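Local structure of disulfide isomerase DsbG N-terminal domain-containing protein (Helicobacter pylori, 3TDG) at residues Lys192-Leu196 and Ile228-Pro234. The protein is a DsbG-like thioredoxin-fold oxidoreductase that probably acts on cysteine thiols and disulfides of partner proteins. Residues are numbered along the deposited sequence.
Sequences KKAAL and INAQKEP
Build K192-L196 as regular alpha-helix, part of helix 188-206, with L196 N bonded to K192 O at 3.1 Å. Across it runs the linker I228-P234: I228-A230 curl into a turn closed by Q231 N to I228 O at 3.2 Å, and from Q231 to P234 the backbone is extended. CA atoms pair K192 with E233 (6.4 Å), K193 with I228 (7.0 Å) and A195 with P234 (6.9 Å).

K192 is the centrepiece. With chi1 to chi3 all t and chi4 p, it reaches across to the linker and places its amino group inside the bend, where NZ donates to Q231 O at 3.0 Å and also lies 3.2 Å from I228 O. Its aliphatic part packs too, CG standing 3.5 Å from I228 CD1. I228-P234 is the later part of the loop between helices 211-222 and 235-249; it packs on helix 188-206 within the helical part inserted between strands 177-182 and 259-262 of the thioredoxin fold, as in Dsb proteins.

I228, chi1 t and chi2 p, pushes CD1 between neighbouring helix side chains: 3.5 Å from K193 CG and a tight 3.2 Å from L196 CD1. L196 is m,t; its CD1 also meets Q231 CB at 3.9 Å, while CD2 sits 4.0 Å from P234 CD. K193 (m,t,t,t) sends its amino group off to I221 O. E233, t at chi1 and chi2, lies along the helix with OE2 3.3 Å from K192 CB, a contact with carbon; its OE1 forms a salt bridge with R238. P234, at the N-cap position of helix 235-249, brings CG to 4.3 Å from A195 O.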
loop_
_atom_site.group_PDB
_atom_site.type_symbol
_atom_site.label_atom_id
_atom_site.label_comp_id
_atom_site.label_asym_id
_atom_site.label_seq_id
_atom_site.Cartn_x
_atom_site.Cartn_y
_atom_site.Cartn_z
ATOM N N LYS A 192 19.772 -18.570 -23.084
ATOM C CA LYS A 192 20.107 -19.274 -24.313
ATOM C C LYS A 192 19.824 -20.766 -24.225
ATOM O O LYS A 192 19.247 -21.353 -25.131
ATOM C CB LYS A 192 21.580 -19.013 -24.649
ATOM C CG LYS A 192 22.040 -19.611 -25.941
ATOM C CD LYS A 192 23.282 -18.866 -26.474
ATOM C CE LYS A 192 24.073 -19.763 -27.432
ATOM N NZ LYS A 192 23.187 -20.537 -28.380
ATOM N N LYS A 193 20.231 -21.394 -23.133
ATOM C CA LYS A 193 19.902 -22.793 -22.938
ATOM C C LYS A 193 18.393 -23.010 -22.811
ATOM O O LYS A 193 17.853 -23.943 -23.383
ATOM C CB LYS A 193 20.652 -23.354 -21.724
ATOM C CG LYS A 193 22.136 -23.666 -22.021
ATOM C CD LYS A 193 22.723 -24.633 -21.004
ATOM C CE LYS A 193 24.220 -24.961 -21.326
ATOM N NZ LYS A 193 24.745 -25.986 -20.386
ATOM N N ALA A 194 17.709 -22.162 -22.047
ATOM C CA ALA A 194 16.236 -22.256 -21.954
ATOM C C ALA A 194 15.585 -22.171 -23.345
ATOM O O ALA A 194 14.682 -22.949 -23.655
ATOM C CB ALA A 194 15.683 -21.149 -21.021
ATOM N N ALA A 195 16.072 -21.247 -24.184
ATOM C CA ALA A 195 15.595 -21.107 -25.581
ATOM C C ALA A 195 15.768 -22.368 -26.416
ATOM O O ALA A 195 14.852 -22.793 -27.120
ATOM C CB ALA A 195 16.271 -19.887 -26.279
ATOM N N LEU A 196 16.949 -22.976 -26.326
ATOM C CA LEU A 196 17.266 -24.203 -27.047
ATOM C C LEU A 196 16.394 -25.339 -26.560
ATOM O O LEU A 196 15.944 -26.183 -27.343
ATOM C CB LEU A 196 18.758 -24.567 -26.842
ATOM C CG LEU A 196 19.826 -23.617 -27.425
ATOM C CD1 LEU A 196 21.269 -23.944 -26.920
ATOM C CD2 LEU A 196 19.803 -23.612 -28.952
ATOM N N ILE A 228 27.473 -24.388 -25.311
ATOM C CA ILE A 228 26.376 -23.484 -25.564
ATOM C C ILE A 228 26.641 -22.517 -26.742
ATOM O O ILE A 228 25.756 -22.278 -27.563
ATOM C CB ILE A 228 25.943 -22.773 -24.232
ATOM C CG1 ILE A 228 24.728 -21.874 -24.456
ATOM C CG2 ILE A 228 27.135 -22.083 -23.533
ATOM C CD1 ILE A 228 23.543 -22.634 -25.018
ATOM N N ASN A 229 27.859 -22.001 -26.845
ATOM C CA ASN A 229 28.206 -21.094 -27.942
ATOM C C ASN A 229 28.300 -21.764 -29.318
ATOM O O ASN A 229 28.205 -21.092 -30.340
ATOM C CB ASN A 229 29.475 -20.315 -27.606
ATOM C CG ASN A 229 29.344 -19.544 -26.315
ATOM O OD1 ASN A 229 30.213 -19.608 -25.449
ATOM N ND2 ASN A 229 28.236 -18.830 -26.165
ATOM N N ALA A 230 28.454 -23.089 -29.324
ATOM C CA ALA A 230 28.486 -23.882 -30.550
ATOM C C ALA A 230 27.097 -24.090 -31.157
ATOM O O ALA A 230 26.950 -24.800 -32.152
ATOM C CB ALA A 230 29.148 -25.228 -30.290
ATOM N N GLN A 231 26.079 -23.485 -30.547
ATOM C CA GLN A 231 24.704 -23.616 -31.026
ATOM C C GLN A 231 24.193 -22.270 -31.519
ATOM O O GLN A 231 24.514 -21.226 -30.942
ATOM C CB GLN A 231 23.783 -24.132 -29.914
ATOM C CG GLN A 231 24.407 -25.162 -28.973
ATOM C CD GLN A 231 24.788 -26.454 -29.677
ATOM O OE1 GLN A 231 24.112 -26.890 -30.612
ATOM N NE2 GLN A 231 25.880 -27.073 -29.227
ATOM N N LYS A 232 23.408 -22.293 -32.591
ATOM C CA LYS A 232 22.705 -21.086 -33.022
ATOM C C LYS A 232 21.434 -20.937 -32.204
ATOM O O LYS A 232 20.670 -21.886 -32.056
ATOM C CB LYS A 232 22.415 -21.099 -34.524
ATOM C CG LYS A 232 23.570 -20.523 -35.348
ATOM C CD LYS A 232 23.481 -20.914 -36.808
ATOM C CE LYS A 232 24.806 -20.668 -37.494
ATOM N NZ LYS A 232 24.703 -20.970 -38.942
ATOM N N GLU A 233 21.243 -19.743 -31.657
ATOM C CA GLU A 233 20.163 -19.461 -30.722
ATOM C C GLU A 233 18.976 -18.836 -31.446
ATOM O O GLU A 233 19.122 -17.763 -32.031
ATOM C CB GLU A 233 20.661 -18.503 -29.636
ATOM C CG GLU A 233 19.611 -18.146 -28.596
ATOM C CD GLU A 233 19.916 -16.843 -27.894
ATOM O OE1 GLU A 233 19.915 -15.776 -28.556
ATOM O OE2 GLU A 233 20.145 -16.883 -26.666
ATOM N N PRO A 234 17.800 -19.502 -31.414
ATOM C CA PRO A 234 16.590 -18.916 -32.012
ATOM C C PRO A 234 16.134 -17.649 -31.270
ATOM O O PRO A 234 15.909 -17.675 -30.043
ATOM C CB PRO A 234 15.558 -20.048 -31.918
ATOM C CG PRO A 234 16.069 -20.944 -30.836
ATOM C CD PRO A 234 17.565 -20.873 -30.924
#